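Local coordinates for protein Ton_1535 (PDB 3ZPJ) that is of unknown function but folds as an alpha-solenoid, a right-handed superhelix of stacked helices interrupted by a left-handed helical turn, at residues D92-F97 against A127-N132. Sequence-based numbering, arbitrary orientation.
Sequences DAMDFF and AGYPDN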
ATOM      1  N   ASP A  92     -11.123 -20.463  -9.453  1.00 42.52           N
ATOM      2  CA  ASP A  92     -10.251 -20.692 -10.584  1.00 49.07           C
ATOM      3  C   ASP A  92      -8.891 -20.059 -10.367  1.00 52.05           C
ATOM      4  O   ASP A  92      -7.872 -20.631 -10.741  1.00 51.28           O
ATOM      5  CB  ASP A  92     -10.898 -20.168 -11.856  1.00 56.93           C
ATOM      6  CG  ASP A  92     -12.246 -20.810 -12.119  1.00 68.59           C
ATOM      7  OD1 ASP A  92     -12.271 -21.941 -12.650  1.00 75.00           O
ATOM      8  OD2 ASP A  92     -13.275 -20.189 -11.780  1.00 73.65           O
ATOM      9  N   ALA A  93      -8.875 -18.879  -9.754  1.00 55.87           N
ATOM     10  CA  ALA A  93      -7.619 -18.208  -9.443  1.00 51.90           C
ATOM     11  C   ALA A  93      -6.751 -19.070  -8.534  1.00 48.25           C
ATOM     12  O   ALA A  93      -5.544 -19.190  -8.760  1.00 47.02           O
ATOM     13  CB  ALA A  93      -7.872 -16.846  -8.798  1.00 45.12           C
ATOM     14  N   MET A  94      -7.362 -19.664  -7.510  1.00 40.46           N
ATOM     15  CA  MET A  94      -6.598 -20.410  -6.517  1.00 45.25           C
ATOM     16  C   MET A  94      -6.157 -21.723  -7.130  1.00 45.16           C
ATOM     17  O   MET A  94      -5.110 -22.265  -6.778  1.00 59.10           O
ATOM     18  CB  MET A  94      -7.384 -20.629  -5.209  1.00 52.53           C
ATOM     19  CG  MET A  94      -7.434 -19.404  -4.245  1.00 66.57           C
ATOM     20  SD  MET A  94      -5.842 -18.656  -3.753  1.00 54.30           S
ATOM     21  CE  MET A  94      -6.349 -17.535  -2.464  1.00 70.68           C
ATOM     22  N   ASP A  95      -6.944 -22.220  -8.072  1.00 41.39           N
ATOM     23  CA  ASP A  95      -6.523 -23.375  -8.854  1.00 52.05           C
ATOM     24  C   ASP A  95      -5.222 -23.029  -9.586  1.00 46.92           C
ATOM     25  O   ASP A  95      -4.238 -23.762  -9.497  1.00 45.33           O
ATOM     26  CB  ASP A  95      -7.623 -23.794  -9.835  1.00 58.39           C
ATOM     27  CG  ASP A  95      -7.204 -24.941 -10.760  1.00 61.04           C
ATOM     28  OD1 ASP A  95      -6.132 -25.556 -10.561  1.00 63.32           O
ATOM     29  OD2 ASP A  95      -7.973 -25.242 -11.696  1.00 63.05           O
ATOM     30  N   PHE A  96      -5.200 -21.902 -10.288  1.00 37.10           N
ATOM     31  CA  PHE A  96      -3.984 -21.542 -11.010  1.00 41.04           C
ATOM     32  C   PHE A  96      -2.807 -21.158 -10.128  1.00 46.88           C
ATOM     33  O   PHE A  96      -1.665 -21.474 -10.456  1.00 43.75           O
ATOM     34  CB  PHE A  96      -4.249 -20.529 -12.125  1.00 34.35           C
ATOM     35  CG  PHE A  96      -4.754 -21.179 -13.372  1.00 46.88           C
ATOM     36  CD1 PHE A  96      -6.075 -21.598 -13.459  1.00 52.28           C
ATOM     37  CD2 PHE A  96      -3.898 -21.458 -14.424  1.00 44.66           C
ATOM     38  CE1 PHE A  96      -6.542 -22.235 -14.593  1.00 48.69           C
ATOM     39  CE2 PHE A  96      -4.365 -22.091 -15.560  1.00 48.97           C
ATOM     40  CZ  PHE A  96      -5.688 -22.479 -15.642  1.00 48.31           C
ATOM     41  N   PHE A  97      -3.082 -20.515  -8.999  1.00 45.59           N
ATOM     42  CA  PHE A  97      -2.031 -20.278  -8.024  1.00 39.88           C
ATOM     43  C   PHE A  97      -1.391 -21.592  -7.544  1.00 42.12           C
ATOM     44  O   PHE A  97      -0.175 -21.691  -7.414  1.00 44.15           O
ATOM     45  CB  PHE A  97      -2.553 -19.431  -6.864  1.00 37.67           C
ATOM     46  CG  PHE A  97      -2.637 -17.965  -7.192  1.00 42.21           C
ATOM     47  CD1 PHE A  97      -1.511 -17.285  -7.648  1.00 39.79           C
ATOM     48  CD2 PHE A  97      -3.837 -17.276  -7.086  1.00 44.07           C
ATOM     49  CE1 PHE A  97      -1.570 -15.934  -7.968  1.00 45.99           C
ATOM     50  CE2 PHE A  97      -3.905 -15.923  -7.408  1.00 48.96           C
ATOM     51  CZ  PHE A  97      -2.765 -15.251  -7.849  1.00 47.03           C
ATOM     52  N   ALA A 127      -3.649  -9.863  -6.886  1.00 43.73           N
ATOM     53  CA  ALA A 127      -4.937 -10.570  -6.875  1.00 34.21           C
ATOM     54  C   ALA A 127      -5.838 -10.160  -5.714  1.00 38.84           C
ATOM     55  O   ALA A 127      -7.007 -10.532  -5.667  1.00 47.17           O
ATOM     56  CB  ALA A 127      -4.685 -12.064  -6.809  1.00 39.39           C
ATOM     57  N   GLY A 128      -5.289  -9.410  -4.764  1.00 42.98           N
ATOM     58  CA  GLY A 128      -6.039  -9.060  -3.577  1.00 39.23           C
ATOM     59  C   GLY A 128      -5.973 -10.112  -2.481  1.00 36.24           C
ATOM     60  O   GLY A 128      -6.898 -10.242  -1.693  1.00 40.10           O
ATOM     61  N   TYR A 129      -4.871 -10.851  -2.416  1.00 40.95           N
ATOM     62  CA  TYR A 129      -4.698 -11.890  -1.400  1.00 42.42           C
ATOM     63  C   TYR A 129      -3.437 -11.606  -0.601  1.00 42.37           C
ATOM     64  O   TYR A 129      -2.458 -12.339  -0.690  1.00 40.96           O
ATOM     65  CB  TYR A 129      -4.576 -13.270  -2.048  1.00 36.81           C
ATOM     66  CG  TYR A 129      -5.699 -13.635  -2.988  1.00 46.00           C
ATOM     67  CD1 TYR A 129      -6.992 -13.206  -2.752  1.00 47.78           C
ATOM     68  CD2 TYR A 129      -5.466 -14.430  -4.106  1.00 50.81           C
ATOM     69  CE1 TYR A 129      -8.023 -13.550  -3.595  1.00 51.19           C
ATOM     70  CE2 TYR A 129      -6.491 -14.781  -4.954  1.00 56.56           C
ATOM     71  CZ  TYR A 129      -7.773 -14.338  -4.693  1.00 55.78           C
ATOM     72  OH  TYR A 129      -8.813 -14.680  -5.527  1.00 51.86           O
ATOM     73  N   PRO A 130      -3.450 -10.526   0.183  1.00 52.48           N
ATOM     74  CA  PRO A 130      -2.209 -10.077   0.816  1.00 47.35           C
ATOM     75  C   PRO A 130      -1.626 -11.089   1.802  1.00 43.96           C
ATOM     76  O   PRO A 130      -0.407 -11.263   1.831  1.00 39.29           O
ATOM     77  CB  PRO A 130      -2.633  -8.801   1.533  1.00 44.25           C
ATOM     78  CG  PRO A 130      -4.102  -8.962   1.737  1.00 44.51           C
ATOM     79  CD  PRO A 130      -4.588  -9.665   0.529  1.00 48.66           C
ATOM     80  N   ASP A 131      -2.468 -11.753   2.583  1.00 37.77           N
ATOM     81  CA  ASP A 131      -1.954 -12.713   3.540  1.00 38.19           C
ATOM     82  C   ASP A 131      -1.259 -13.893   2.854  1.00 40.23           C
ATOM     83  O   ASP A 131      -0.184 -14.298   3.293  1.00 43.41           O
ATOM     84  CB  ASP A 131      -3.053 -13.180   4.495  1.00 45.67           C
ATOM     85  CG  ASP A 131      -3.622 -12.039   5.318  1.00 58.87           C
ATOM     86  OD1 ASP A 131      -2.970 -11.643   6.307  1.00 64.22           O
ATOM     87  OD2 ASP A 131      -4.712 -11.532   4.975  1.00 63.79           O
ATOM     88  N   ASN A 132      -1.851 -14.431   1.782  1.00 37.24           N
ATOM     89  CA  ASN A 132      -1.199 -15.511   1.026  1.00 43.80           C
ATOM     90  C   ASN A 132       0.113 -15.033   0.421  1.00 40.48           C
ATOM     91  O   ASN A 132       1.110 -15.750   0.409  1.00 47.68           O
ATOM     92  CB  ASN A 132      -2.092 -16.038  -0.103  1.00 39.88           C
ATOM     93  CG  ASN A 132      -3.307 -16.762   0.407  1.00 56.97           C
ATOM     94  OD1 ASN A 132      -4.122 -16.192   1.129  1.00 62.91           O
ATOM     95  ND2 ASN A 132      -3.447 -18.022   0.023  1.00 64.43           N
TER
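Tyr129 meets three residues of helix 90-104, Ala93, Met94 and Phe97, its ring set between that helix and the turn that leads into helix 130-146. The packed side is built round Phe97, a buried residue whose ring presents its edge to the methyl group of Ala127, with Phe97 CZ 3.9 Å from Ala127 CB. Phe97 and Tyr129 cross obliquely: Phe97 CE2 comes within 3.7 Å of Tyr129 CE2, meeting the tyrosine ring at its rim and close to its plane. Leu120, His123 and Leu124 of helix 110-126 and Ala81 of helix 70-86 also touch Phe97, so this end of the contact belongs to the interior between helices. In this alpha-solenoid, where successive helices stack side by side, the link from helix 110-126 to helix 130-146 is very short. Gly128, with a positive phi of 86°, closes the first helix in a Schellman motif, and Tyr129 follows directly as N-cap residue of the next. CG of Tyr129 lies beside its own backbone N (chi1 -54°), and the ring reaches back to helix 90-104, where the hydroxyl OH ends 4.0 Å from Ala93 CB. The side nearer solvent is that of Met94, partly exposed and bent at chi2 (-54°), although its CE packs closely. This methyl sits 3.8 Å from the centroid of the Tyr129 ring, over one face in a CH-pi contact, while the sulfur lies farther out and oblique, a Met-aromatic contact; the opposite face has Ala127 O above it, offset toward the rim. An alanine in place of Tyr129 would remove the ring and would probably leave Met94 CE without an aromatic face and Phe97 CE2 without its neighbour. Asn132, also partly exposed, meets the same methyl, its ND2 3.9 Å from Met94 CE, with no hydrogen bond joining the two segments.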